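Glycosylation Associate Protein 2 (Streptococcus agalactiae serotype V, PDB 6OYC) probably takes part, within the Gap123 complex, in the glycosylation and secretion of adhesins through the accessory Sec system, and carries an alpha/beta-hydrolase-like domain. Local coordinates at residues V299-F304 with A335-S340; Q345-A350 with T378-K383; G373-T378 with N437-S442. All blocks are in the same frame, centred on the assembly; numbering follows the deposited sequence.

Interaction 1 (V299-F304 with A335-S340); sequences VYFSGF and AFYIGS
At the C-terminal end of strand 297-301, in the mixed sheet of the alpha/beta-hydrolase-like domain, Phe301 and Ser302 receive the ring and hydroxyl of Tyr337, which projects from the loop leading to helix 341-358. Tyr337 sits in a type I' turn from Ala335 to Ile338, whose two central residues, Phe336 and Tyr337, adopt left-handed backbone angles. Within that tight reversal the Tyr337 ring leaves anti to its own carbonyl carbon (chi1 -54°) and reaches across to the strand.

Phe301 presents a ring edge to it in a T-shaped pair, with the planes at 86° and the centroids 4.9 Å apart. Phe301 CD2 does the touching, standing over the centre of the tyrosine face and 3.7 Å from Tyr337 CE1. A tyrosine suits this place because its ring fills an apolar site while its hydroxyl can donate to a backbone carbonyl. Tyr337 OH donates to Ser302 O at 2.6 Å, in the carbonyl plane and on a lone pair, so a buried carbonyl just past the strand end is satisfied by a side chain. Tyr337 OH also lies 3.6 Å from Ser302 CB, whereas Ser302 OG turns to partners of its own, Glu311 N and Ile326 O. One water is held only weakly between Gly303 O and Tyr337 OH.

Asp328 OD2 accepts from the backbone nitrogens of Ala335 and Tyr337 and so anchors the turn. The side chain of Phe301 also touches the probable nucleophile elbow. A loop pinned in this way where strand 297-301 ends, at the place of strand beta3 of the alpha/beta-hydrolase fold, is in keeping with that family, in which the segment after this strand commonly contributes to the oxyanion hole.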
ATOM      1  N   VAL B 299     -10.953   5.288   7.630  1.00 42.96           N
ATOM      2  CA  VAL B 299     -10.010   5.256   6.513  1.00 40.56           C
ATOM      3  C   VAL B 299      -8.918   6.292   6.751  1.00 42.28           C
ATOM      4  O   VAL B 299      -9.211   7.474   6.981  1.00 43.85           O
ATOM      5  CB  VAL B 299     -10.729   5.517   5.175  1.00 42.60           C
ATOM      6  CG1 VAL B 299      -9.743   5.534   4.010  1.00 40.16           C
ATOM      7  CG2 VAL B 299     -11.832   4.490   4.946  1.00 35.87           C
ATOM      8  N   TYR B 300      -7.660   5.858   6.684  1.00 39.70           N
ATOM      9  CA  TYR B 300      -6.509   6.753   6.796  1.00 39.13           C
ATOM     10  C   TYR B 300      -5.735   6.752   5.486  1.00 40.69           C
ATOM     11  O   TYR B 300      -5.216   5.708   5.079  1.00 39.21           O
ATOM     12  CB  TYR B 300      -5.592   6.334   7.942  1.00 39.12           C
ATOM     13  CG  TYR B 300      -4.435   7.281   8.168  1.00 44.45           C
ATOM     14  CD1 TYR B 300      -4.658   8.617   8.502  1.00 41.96           C
ATOM     15  CD2 TYR B 300      -3.111   6.841   8.057  1.00 42.85           C
ATOM     16  CE1 TYR B 300      -3.601   9.488   8.716  1.00 44.16           C
ATOM     17  CE2 TYR B 300      -2.046   7.709   8.261  1.00 43.09           C
ATOM     18  CZ  TYR B 300      -2.298   9.031   8.594  1.00 44.92           C
ATOM     19  OH  TYR B 300      -1.246   9.893   8.807  1.00 44.03           O
ATOM     20  N   PHE B 301      -5.670   7.913   4.827  1.00 37.69           N
ATOM     21  CA  PHE B 301      -4.804   8.084   3.665  1.00 36.89           C
ATOM     22  C   PHE B 301      -3.380   8.398   4.122  1.00 41.29           C
ATOM     23  O   PHE B 301      -3.164   9.305   4.935  1.00 41.09           O
ATOM     24  CB  PHE B 301      -5.302   9.210   2.766  1.00 34.65           C
ATOM     25  CG  PHE B 301      -6.530   8.873   1.958  1.00 37.69           C
ATOM     26  CD1 PHE B 301      -7.787   8.868   2.547  1.00 38.25           C
ATOM     27  CD2 PHE B 301      -6.436   8.620   0.601  1.00 35.06           C
ATOM     28  CE1 PHE B 301      -8.915   8.582   1.812  1.00 40.03           C
ATOM     29  CE2 PHE B 301      -7.572   8.334  -0.145  1.00 37.35           C
ATOM     30  CZ  PHE B 301      -8.813   8.313   0.461  1.00 37.83           C
ATOM     31  N   SER B 302      -2.406   7.662   3.589  1.00 36.14           N
ATOM     32  CA  SER B 302      -1.025   7.872   3.993  1.00 38.21           C
ATOM     33  C   SER B 302      -0.528   9.228   3.508  1.00 36.47           C
ATOM     34  O   SER B 302      -0.906   9.706   2.431  1.00 35.31           O
ATOM     35  CB  SER B 302      -0.123   6.763   3.441  1.00 38.35           C
ATOM     36  OG  SER B 302      -0.448   5.499   3.982  1.00 36.28           O
ATOM     37  N   GLY B 303       0.332   9.843   4.317  1.00 35.89           N
ATOM     38  CA  GLY B 303       1.014  11.051   3.903  1.00 37.59           C
ATOM     39  C   GLY B 303       2.104  10.772   2.857  1.00 43.78           C
ATOM     40  O   GLY B 303       2.304   9.653   2.379  1.00 39.61           O
ATOM     41  N   PHE B 304       2.812  11.840   2.496  1.00 42.86           N
ATOM     42  CA  PHE B 304       3.921  11.755   1.558  1.00 39.66           C
ATOM     43  C   PHE B 304       5.084  10.990   2.184  1.00 44.11           C
ATOM     44  O   PHE B 304       5.440  11.240   3.337  1.00 47.51           O
ATOM     45  CB  PHE B 304       4.342  13.169   1.164  1.00 36.99           C
ATOM     46  CG  PHE B 304       5.562  13.237   0.274  1.00 44.52           C
ATOM     47  CD1 PHE B 304       6.847  13.176   0.813  1.00 42.68           C
ATOM     48  CD2 PHE B 304       5.427  13.414  -1.100  1.00 41.00           C
ATOM     49  CE1 PHE B 304       7.969  13.257   0.005  1.00 41.12           C
ATOM     50  CE2 PHE B 304       6.549  13.500  -1.922  1.00 41.21           C
ATOM     51  CZ  PHE B 304       7.824  13.420  -1.361  1.00 43.19           C
ATOM     52  N   ALA B 335       1.541  11.110  -5.111  1.00 34.81           N
ATOM     53  CA  ALA B 335       1.018  12.137  -5.999  1.00 34.30           C
ATOM     54  C   ALA B 335      -0.420  12.501  -5.621  1.00 37.61           C
ATOM     55  O   ALA B 335      -1.257  12.789  -6.491  1.00 35.49           O
ATOM     56  CB  ALA B 335       1.116  11.697  -7.462  1.00 31.70           C
ATOM     57  N   PHE B 336      -0.728  12.472  -4.322  1.00 38.22           N
ATOM     58  CA  PHE B 336      -1.947  13.080  -3.793  1.00 38.76           C
ATOM     59  C   PHE B 336      -3.218  12.386  -4.302  1.00 41.15           C
ATOM     60  O   PHE B 336      -4.267  13.019  -4.445  1.00 44.90           O
ATOM     61  CB  PHE B 336      -1.972  14.583  -4.116  1.00 42.23           C
ATOM     62  CG  PHE B 336      -1.025  15.392  -3.265  1.00 41.69           C
ATOM     63  CD1 PHE B 336       0.337  15.274  -3.421  1.00 40.65           C
ATOM     64  CD2 PHE B 336      -1.505  16.236  -2.275  1.00 42.74           C
ATOM     65  CE1 PHE B 336       1.210  15.991  -2.610  1.00 42.33           C
ATOM     66  CE2 PHE B 336      -0.646  16.958  -1.474  1.00 42.15           C
ATOM     67  CZ  PHE B 336       0.717  16.836  -1.642  1.00 42.47           C
ATOM     68  N   TYR B 337      -3.138  11.084  -4.580  1.00 36.75           N
ATOM     69  CA  TYR B 337      -4.293  10.229  -4.876  1.00 37.78           C
ATOM     70  C   TYR B 337      -5.110  10.710  -6.065  1.00 35.97           C
ATOM     71  O   TYR B 337      -6.267  10.311  -6.225  1.00 39.84           O
ATOM     72  CB  TYR B 337      -5.185  10.063  -3.634  1.00 33.21           C
ATOM     73  CG  TYR B 337      -4.375   9.560  -2.473  1.00 35.61           C
ATOM     74  CD1 TYR B 337      -4.149   8.203  -2.295  1.00 34.99           C
ATOM     75  CD2 TYR B 337      -3.753  10.447  -1.591  1.00 35.46           C
ATOM     76  CE1 TYR B 337      -3.363   7.733  -1.235  1.00 34.60           C
ATOM     77  CE2 TYR B 337      -2.985   9.981  -0.528  1.00 35.21           C
ATOM     78  CZ  TYR B 337      -2.786   8.630  -0.360  1.00 31.33           C
ATOM     79  OH  TYR B 337      -2.004   8.170   0.687  1.00 35.07           O
ATOM     80  N   ILE B 338      -4.534  11.530  -6.936  1.00 38.95           N
ATOM     81  CA  ILE B 338      -5.242  11.958  -8.134  1.00 41.14           C
ATOM     82  C   ILE B 338      -4.511  11.446  -9.363  1.00 40.09           C
ATOM     83  O   ILE B 338      -3.334  11.079  -9.318  1.00 40.91           O
ATOM     84  CB  ILE B 338      -5.427  13.486  -8.196  1.00 44.32           C
ATOM     85  CG1 ILE B 338      -4.095  14.200  -8.031  1.00 41.86           C
ATOM     86  CG2 ILE B 338      -6.401  13.942  -7.101  1.00 44.07           C
ATOM     87  CD1 ILE B 338      -4.170  15.665  -8.372  1.00 47.49           C
ATOM     88  N   GLY B 339      -5.237  11.407 -10.469  1.00 40.36           N
ATOM     89  CA  GLY B 339      -4.706  10.885 -11.708  1.00 41.96           C
ATOM     90  C   GLY B 339      -5.833  10.634 -12.681  1.00 43.88           C
ATOM     91  O   GLY B 339      -6.764  11.436 -12.755  1.00 48.18           O
ATOM     92  N   SER B 340      -5.775   9.522 -13.409  1.00 44.81           N
ATOM     93  CA  SER B 340      -6.814   9.220 -14.379  1.00 47.51           C
ATOM     94  C   SER B 340      -8.154   9.035 -13.677  1.00 51.23           C
ATOM     95  O   SER B 340      -8.233   8.822 -12.461  1.00 49.34           O
ATOM     96  CB  SER B 340      -6.459   7.972 -15.193  1.00 42.49           C
ATOM     97  OG  SER B 340      -6.804   6.754 -14.523  1.00 41.64           O
TER
HETATM   98  O   HOH W   1       1.210   7.369   0.179  1.00 39.06           O

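Interaction 2 (Q345-A350 with T378-K383); sequences QKIVDA and TYHGAK
Ile347 of helix 341-358 lies against the imidazole of His380 on helix 372-381. With CG2 anti to the backbone N (chi1 -61° for CG1), the branched carbon sets its methyl over the middle of the ring: Ile347 CG2 is 3.8 Å from the His380 centroid and 5° off the ring normal, a clear CH-pi contact. The other branch runs out to the NE2 side of the ring, where Ile347 CD1 comes within 3.5 Å of His380 NE2. A beta-branched isoleucine thus covers both the centre and one end of the flat group. The opposite face is taken by Tyr379, whose CD1 stands 3.8 Å above the ring centre, so the imidazole is sandwiched.

One residue further on, Val348 continues the same helix surface. Its CG2 meets His380 ND1 obliquely at 3.7 Å and also packs on Lys383, with Val348 CG2 3.8 Å from Lys383 CB; Val348 CG1 borders that same carbon. Compact valine fits where the backbones draw close, the CA atoms of Val348 and His380 being 6.4 Å apart. Lys383 offers only the root of its chain here, then bends away and carries its ammonium group to Ser442 OG.

Across the contact there is van der Waals and CH-pi packing of aliphatic carbons, most of it on an imidazole, and His380 NE2 is hydrogen-bonded to Tyr337 O at the edge of the contact. A carbonyl can only accept, so NE2 should carry a proton; if ND1 is unprotonated, the ring is neutral.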
ATOM      1  N   GLN B 345     -11.613   6.830  -9.679  1.00 37.96           N
ATOM      2  CA  GLN B 345     -12.813   6.042  -9.427  1.00 40.73           C
ATOM      3  C   GLN B 345     -12.472   4.713  -8.758  1.00 44.39           C
ATOM      4  O   GLN B 345     -13.298   4.153  -8.021  1.00 43.17           O
ATOM      5  CB  GLN B 345     -13.581   5.806 -10.729  1.00 42.04           C
ATOM      6  CG  GLN B 345     -14.854   4.989 -10.566  1.00 42.60           C
ATOM      7  CD  GLN B 345     -15.874   5.694  -9.685  1.00 47.00           C
ATOM      8  OE1 GLN B 345     -16.273   6.823  -9.968  1.00 47.64           O
ATOM      9  NE2 GLN B 345     -16.286   5.037  -8.608  1.00 41.65           N
ATOM     10  N   LYS B 346     -11.265   4.187  -8.990  1.00 39.75           N
ATOM     11  CA  LYS B 346     -10.913   2.951  -8.309  1.00 36.84           C
ATOM     12  C   LYS B 346     -10.703   3.181  -6.824  1.00 38.97           C
ATOM     13  O   LYS B 346     -11.002   2.294  -6.016  1.00 39.70           O
ATOM     14  CB  LYS B 346      -9.676   2.331  -8.950  1.00 36.91           C
ATOM     15  CG  LYS B 346     -10.056   1.587 -10.190  1.00 38.22           C
ATOM     16  CD  LYS B 346      -8.918   0.895 -10.831  1.00 39.89           C
ATOM     17  CE  LYS B 346      -9.449  -0.030 -11.888  1.00 41.14           C
ATOM     18  NZ  LYS B 346      -8.357  -0.674 -12.612  1.00 39.06           N
ATOM     19  N   ILE B 347     -10.202   4.359  -6.440  1.00 36.40           N
ATOM     20  CA  ILE B 347     -10.083   4.663  -5.018  1.00 37.87           C
ATOM     21  C   ILE B 347     -11.466   4.710  -4.379  1.00 40.45           C
ATOM     22  O   ILE B 347     -11.691   4.150  -3.298  1.00 41.08           O
ATOM     23  CB  ILE B 347      -9.303   5.976  -4.814  1.00 39.31           C
ATOM     24  CG1 ILE B 347      -7.887   5.837  -5.395  1.00 37.89           C
ATOM     25  CG2 ILE B 347      -9.273   6.365  -3.331  1.00 34.41           C
ATOM     26  CD1 ILE B 347      -7.024   7.072  -5.254  1.00 38.27           C
ATOM     27  N   VAL B 348     -12.423   5.348  -5.051  1.00 41.68           N
ATOM     28  CA  VAL B 348     -13.770   5.460  -4.492  1.00 41.57           C
ATOM     29  C   VAL B 348     -14.412   4.087  -4.401  1.00 41.35           C
ATOM     30  O   VAL B 348     -14.977   3.711  -3.367  1.00 43.41           O
ATOM     31  CB  VAL B 348     -14.610   6.445  -5.332  1.00 43.72           C
ATOM     32  CG1 VAL B 348     -16.087   6.326  -5.014  1.00 44.57           C
ATOM     33  CG2 VAL B 348     -14.107   7.879  -5.117  1.00 40.21           C
ATOM     34  N   ASP B 349     -14.309   3.302  -5.476  1.00 40.98           N
ATOM     35  CA  ASP B 349     -14.857   1.950  -5.452  1.00 39.19           C
ATOM     36  C   ASP B 349     -14.227   1.117  -4.343  1.00 43.18           C
ATOM     37  O   ASP B 349     -14.919   0.333  -3.687  1.00 47.14           O
ATOM     38  CB  ASP B 349     -14.660   1.268  -6.807  1.00 43.82           C
ATOM     39  CG  ASP B 349     -15.460   1.930  -7.931  1.00 49.29           C
ATOM     40  OD1 ASP B 349     -16.311   2.802  -7.641  1.00 48.64           O
ATOM     41  OD2 ASP B 349     -15.226   1.586  -9.111  1.00 47.72           O
ATOM     42  N   ALA B 350     -12.916   1.272  -4.116  1.00 40.92           N
ATOM     43  CA  ALA B 350     -12.239   0.426  -3.139  1.00 39.21           C
ATOM     44  C   ALA B 350     -12.771   0.674  -1.740  1.00 38.86           C
ATOM     45  O   ALA B 350     -12.950  -0.272  -0.963  1.00 38.18           O
ATOM     46  CB  ALA B 350     -10.728   0.652  -3.173  1.00 35.36           C
ATOM     47  N   THR B 378     -10.347  14.411   1.463  1.00 44.08           N
ATOM     48  CA  THR B 378     -11.379  15.380   1.093  1.00 48.46           C
ATOM     49  C   THR B 378     -11.796  15.251  -0.372  1.00 46.06           C
ATOM     50  O   THR B 378     -12.994  15.278  -0.680  1.00 46.73           O
ATOM     51  CB  THR B 378     -10.885  16.801   1.393  1.00 49.53           C
ATOM     52  OG1 THR B 378     -10.388  16.869   2.740  1.00 46.07           O
ATOM     53  CG2 THR B 378     -12.009  17.795   1.237  1.00 44.74           C
ATOM     54  N   TYR B 379     -10.834  15.101  -1.290  1.00 46.37           N
ATOM     55  CA  TYR B 379     -11.170  15.014  -2.713  1.00 46.19           C
ATOM     56  C   TYR B 379     -12.068  13.818  -2.999  1.00 44.44           C
ATOM     57  O   TYR B 379     -13.035  13.928  -3.766  1.00 43.90           O
ATOM     58  CB  TYR B 379      -9.889  14.941  -3.556  1.00 44.22           C
ATOM     59  CG  TYR B 379     -10.090  14.845  -5.063  1.00 40.73           C
ATOM     60  CD1 TYR B 379     -10.251  13.612  -5.685  1.00 41.72           C
ATOM     61  CD2 TYR B 379     -10.103  15.985  -5.863  1.00 42.56           C
ATOM     62  CE1 TYR B 379     -10.436  13.519  -7.063  1.00 41.38           C
ATOM     63  CE2 TYR B 379     -10.280  15.898  -7.245  1.00 41.94           C
ATOM     64  CZ  TYR B 379     -10.441  14.662  -7.835  1.00 40.83           C
ATOM     65  OH  TYR B 379     -10.607  14.547  -9.204  1.00 39.97           O
ATOM     66  N   HIS B 380     -11.757  12.663  -2.408  1.00 41.63           N
ATOM     67  CA  HIS B 380     -12.584  11.486  -2.653  1.00 45.46           C
ATOM     68  C   HIS B 380     -13.807  11.463  -1.736  1.00 46.85           C
ATOM     69  O   HIS B 380     -14.827  10.859  -2.089  1.00 45.27           O
ATOM     70  CB  HIS B 380     -11.738  10.211  -2.507  1.00 42.44           C
ATOM     71  CG  HIS B 380     -10.659  10.084  -3.545  1.00 43.11           C
ATOM     72  ND1 HIS B 380     -10.924   9.766  -4.862  1.00 41.77           N
ATOM     73  CD2 HIS B 380      -9.316  10.261  -3.468  1.00 40.94           C
ATOM     74  CE1 HIS B 380      -9.794   9.743  -5.548  1.00 40.37           C
ATOM     75  NE2 HIS B 380      -8.803  10.043  -4.728  1.00 39.52           N
ATOM     76  N   GLY B 381     -13.720  12.120  -0.570  1.00 46.99           N
ATOM     77  CA  GLY B 381     -14.886  12.272   0.292  1.00 49.29           C
ATOM     78  C   GLY B 381     -16.081  12.854  -0.435  1.00 49.79           C
ATOM     79  O   GLY B 381     -17.217  12.416  -0.234  1.00 53.31           O
ATOM     80  N   ALA B 382     -15.831  13.818  -1.325  1.00 50.18           N
ATOM     81  CA  ALA B 382     -16.874  14.377  -2.182  1.00 51.28           C
ATOM     82  C   ALA B 382     -17.703  13.311  -2.893  1.00 49.45           C
ATOM     83  O   ALA B 382     -18.886  13.532  -3.173  1.00 53.02           O
ATOM     84  CB  ALA B 382     -16.232  15.322  -3.205  1.00 48.89           C
ATOM     85  N   LYS B 383     -17.117  12.161  -3.201  1.00 48.62           N
ATOM     86  CA  LYS B 383     -17.859  11.097  -3.860  1.00 46.13           C
ATOM     87  C   LYS B 383     -18.428  10.087  -2.885  1.00 49.17           C
ATOM     88  O   LYS B 383     -19.145   9.171  -3.308  1.00 44.93           O
ATOM     89  CB  LYS B 383     -16.972  10.369  -4.869  1.00 45.74           C
ATOM     90  CG  LYS B 383     -16.893  11.051  -6.214  1.00 46.83           C
ATOM     91  CD  LYS B 383     -15.895  12.194  -6.151  1.00 49.19           C
ATOM     92  CE  LYS B 383     -15.124  12.369  -7.449  1.00 43.17           C
ATOM     93  NZ  LYS B 383     -13.946  13.261  -7.198  1.00 43.47           N
TER

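Interaction 3 (G373-T378 with N437-S442); sequences GTYGAT and NYFWKS
One face of the Tyr375 ring receives the edge of Phe439, whose CD1 stands 3.7 Å above the tyrosine plane and is displaced toward the rim. The pair is edge-to-face, with planes at 64° and centroids 5.1 Å apart. At the far edge of the Phe439 ring, Thr378 CG2 touches Phe439 CZ at 3.7 Å, while Phe439 CD2 lies over a face of its neighbour Trp440. Tyr375 OH lies against the root of the Phe439 side chain, 3.6 Å from Phe439 CB, and comes up to the edge of the Tyr438 ring.

Phe439 suits the centre of this group, being flat and apolar all round; its CG is anti to the backbone N (chi1 175°), which extends the ring toward the other helix. Thr378 offers its methyl; its OG1 donates to Thr374 O at 3.0 Å, so the buried hydroxyl has an acceptor within its own helix, a carbonyl that also receives Thr378 N.

The helical segments run roughly alike, with 36° between their N-to-C directions and a closest axis approach of 11.2 Å, bridged by the aromatic rings. Phe396 stacks on Phe439, Ile338 of the loop 335-340 touches Tyr375, and Thr378 rests on Ile389 and Ile391 of strand 388-392.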
ATOM      1  N   GLY B 373      -2.400  13.216   2.867  1.00 43.24           N
ATOM      2  CA  GLY B 373      -3.605  12.457   3.129  1.00 42.34           C
ATOM      3  C   GLY B 373      -4.855  13.313   3.134  1.00 41.93           C
ATOM      4  O   GLY B 373      -5.932  12.843   2.754  1.00 41.80           O
ATOM      5  N   THR B 374      -4.734  14.580   3.548  1.00 42.08           N
ATOM      6  CA  THR B 374      -5.908  15.447   3.604  1.00 41.29           C
ATOM      7  C   THR B 374      -6.483  15.678   2.220  1.00 41.32           C
ATOM      8  O   THR B 374      -7.699  15.851   2.073  1.00 45.32           O
ATOM      9  CB  THR B 374      -5.571  16.791   4.258  1.00 44.10           C
ATOM     10  OG1 THR B 374      -4.859  17.616   3.327  1.00 46.39           O
ATOM     11  CG2 THR B 374      -4.738  16.599   5.521  1.00 45.03           C
ATOM     12  N   TYR B 375      -5.631  15.667   1.198  1.00 41.47           N
ATOM     13  CA  TYR B 375      -6.104  15.845  -0.170  1.00 44.29           C
ATOM     14  C   TYR B 375      -6.909  14.639  -0.630  1.00 42.94           C
ATOM     15  O   TYR B 375      -8.000  14.784  -1.195  1.00 42.31           O
ATOM     16  CB  TYR B 375      -4.916  16.086  -1.099  1.00 41.30           C
ATOM     17  CG  TYR B 375      -5.277  16.625  -2.461  1.00 40.54           C
ATOM     18  CD1 TYR B 375      -5.998  15.859  -3.372  1.00 40.84           C
ATOM     19  CD2 TYR B 375      -4.881  17.896  -2.841  1.00 43.60           C
ATOM     20  CE1 TYR B 375      -6.317  16.350  -4.630  1.00 41.44           C
ATOM     21  CE2 TYR B 375      -5.196  18.400  -4.087  1.00 46.51           C
ATOM     22  CZ  TYR B 375      -5.906  17.623  -4.983  1.00 45.85           C
ATOM     23  OH  TYR B 375      -6.204  18.144  -6.225  1.00 45.31           O
ATOM     24  N   GLY B 376      -6.377  13.438  -0.414  1.00 40.87           N
ATOM     25  CA  GLY B 376      -7.119  12.249  -0.791  1.00 39.16           C
ATOM     26  C   GLY B 376      -8.409  12.098  -0.005  1.00 40.71           C
ATOM     27  O   GLY B 376      -9.445  11.740  -0.568  1.00 42.71           O
ATOM     28  N   ALA B 377      -8.367  12.384   1.305  1.00 39.22           N
ATOM     29  CA  ALA B 377      -9.550  12.202   2.144  1.00 43.03           C
ATOM     30  C   ALA B 377     -10.672  13.147   1.731  1.00 42.30           C
ATOM     31  O   ALA B 377     -11.825  12.728   1.608  1.00 45.91           O
ATOM     32  CB  ALA B 377      -9.192  12.388   3.621  1.00 39.78           C
ATOM     33  N   THR B 378     -10.347  14.411   1.463  1.00 44.08           N
ATOM     34  CA  THR B 378     -11.379  15.380   1.093  1.00 48.46           C
ATOM     35  C   THR B 378     -11.796  15.251  -0.372  1.00 46.06           C
ATOM     36  O   THR B 378     -12.994  15.278  -0.680  1.00 46.73           O
ATOM     37  CB  THR B 378     -10.885  16.801   1.393  1.00 49.53           C
ATOM     38  OG1 THR B 378     -10.388  16.869   2.740  1.00 46.07           O
ATOM     39  CG2 THR B 378     -12.009  17.795   1.237  1.00 44.74           C
ATOM     40  N   ASN B 437      -8.269  24.288  -9.449  1.00 50.52           N
ATOM     41  CA  ASN B 437      -9.692  24.133  -9.701  1.00 56.61           C
ATOM     42  C   ASN B 437     -10.088  22.668  -9.793  1.00 57.90           C
ATOM     43  O   ASN B 437     -11.233  22.313  -9.478  1.00 58.89           O
ATOM     44  CB  ASN B 437     -10.069  24.906 -10.963  1.00 57.88           C
ATOM     45  CG  ASN B 437      -9.999  26.417 -10.746  1.00 64.33           C
ATOM     46  OD1 ASN B 437     -10.229  26.902  -9.634  1.00 66.69           O
ATOM     47  ND2 ASN B 437      -9.665  27.159 -11.792  1.00 63.03           N
ATOM     48  N   TYR B 438      -9.151  21.810 -10.205  1.00 58.15           N
ATOM     49  CA  TYR B 438      -9.385  20.370 -10.230  1.00 53.26           C
ATOM     50  C   TYR B 438      -9.893  19.861  -8.889  1.00 48.63           C
ATOM     51  O   TYR B 438     -10.813  19.035  -8.830  1.00 49.91           O
ATOM     52  CB  TYR B 438      -8.085  19.666 -10.604  1.00 53.09           C
ATOM     53  CG  TYR B 438      -8.219  18.202 -10.916  1.00 43.18           C
ATOM     54  CD1 TYR B 438      -8.698  17.777 -12.148  1.00 39.77           C
ATOM     55  CD2 TYR B 438      -7.834  17.244  -9.994  1.00 42.02           C
ATOM     56  CE1 TYR B 438      -8.795  16.433 -12.450  1.00 39.96           C
ATOM     57  CE2 TYR B 438      -7.934  15.894 -10.287  1.00 44.17           C
ATOM     58  CZ  TYR B 438      -8.412  15.499 -11.518  1.00 38.29           C
ATOM     59  OH  TYR B 438      -8.515  14.168 -11.816  1.00 43.77           O
ATOM     60  N   PHE B 439      -9.303  20.341  -7.797  1.00 47.35           N
ATOM     61  CA  PHE B 439      -9.763  19.932  -6.476  1.00 51.12           C
ATOM     62  C   PHE B 439     -11.193  20.407  -6.206  1.00 55.21           C
ATOM     63  O   PHE B 439     -12.056  19.612  -5.802  1.00 51.78           O
ATOM     64  CB  PHE B 439      -8.805  20.456  -5.403  1.00 46.06           C
ATOM     65  CG  PHE B 439      -9.266  20.169  -3.999  1.00 52.86           C
ATOM     66  CD1 PHE B 439      -8.973  18.953  -3.395  1.00 48.62           C
ATOM     67  CD2 PHE B 439     -10.013  21.105  -3.291  1.00 51.78           C
ATOM     68  CE1 PHE B 439      -9.408  18.683  -2.111  1.00 50.69           C
ATOM     69  CE2 PHE B 439     -10.448  20.840  -2.009  1.00 51.41           C
ATOM     70  CZ  PHE B 439     -10.150  19.633  -1.416  1.00 49.34           C
ATOM     71  N   TRP B 440     -11.469  21.699  -6.423  1.00 53.38           N
ATOM     72  CA  TRP B 440     -12.764  22.247  -6.009  1.00 56.86           C
ATOM     73  C   TRP B 440     -13.918  21.767  -6.878  1.00 57.04           C
ATOM     74  O   TRP B 440     -15.054  21.752  -6.400  1.00 57.48           O
ATOM     75  CB  TRP B 440     -12.704  23.770  -5.979  1.00 57.64           C
ATOM     76  CG  TRP B 440     -11.704  24.206  -5.020  1.00 53.18           C
ATOM     77  CD1 TRP B 440     -10.469  24.683  -5.304  1.00 53.82           C
ATOM     78  CD2 TRP B 440     -11.801  24.147  -3.591  1.00 52.36           C
ATOM     79  NE1 TRP B 440      -9.787  24.946  -4.139  1.00 56.64           N
ATOM     80  CE2 TRP B 440     -10.587  24.626  -3.074  1.00 52.77           C
ATOM     81  CE3 TRP B 440     -12.799  23.750  -2.701  1.00 56.13           C
ATOM     82  CZ2 TRP B 440     -10.343  24.719  -1.705  1.00 54.47           C
ATOM     83  CZ3 TRP B 440     -12.552  23.845  -1.340  1.00 51.04           C
ATOM     84  CH2 TRP B 440     -11.338  24.321  -0.857  1.00 53.68           C
ATOM     85  N   LYS B 441     -13.648  21.347  -8.121  1.00 57.06           N
ATOM     86  CA  LYS B 441     -14.720  20.818  -8.950  1.00 58.00           C
ATOM     87  C   LYS B 441     -15.272  19.526  -8.356  1.00 56.90           C
ATOM     88  O   LYS B 441     -16.474  19.260  -8.428  1.00 55.39           O
ATOM     89  CB  LYS B 441     -14.239  20.605 -10.388  1.00 58.65           C
ATOM     90  CG  LYS B 441     -14.942  19.465 -11.129  1.00 66.02           C
ATOM     91  CD  LYS B 441     -14.185  19.034 -12.382  1.00 65.74           C
ATOM     92  CE  LYS B 441     -14.870  17.863 -13.062  1.00 68.11           C
ATOM     93  NZ  LYS B 441     -15.841  18.299 -14.109  1.00 66.59           N
ATOM     94  N   SER B 442     -14.404  18.709  -7.769  1.00 58.91           N
ATOM     95  CA  SER B 442     -14.882  17.536  -7.045  1.00 56.68           C
ATOM     96  C   SER B 442     -15.725  17.952  -5.845  1.00 50.24           C
ATOM     97  O   SER B 442     -16.768  17.356  -5.563  1.00 48.51           O
ATOM     98  CB  SER B 442     -13.686  16.687  -6.604  1.00 53.38           C
ATOM     99  OG  SER B 442     -14.096  15.535  -5.897  1.00 51.66           O
TER

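Overall arrangement
Following the chain, interaction 1 comes first: it closes a loop of 30 residues holding helix 313-318 and strand 323-327. Interaction 2 opens only after it, and brings helix 341-358 against helix 372-381 across an excursion through strand 365-370 and the probable nucleophile elbow. Before interaction 2 has closed, interaction 3 starts on that second helix, so the two cross and share Thr378; its wider loop ends on helix 429-444. Helix 372-381 is therefore packed against helix 341-358 in interaction 2 and against helix 429-444 in interaction 3, while the loop of 335-340 borders both. Together they join the middle of the mixed sheet to three of its helices.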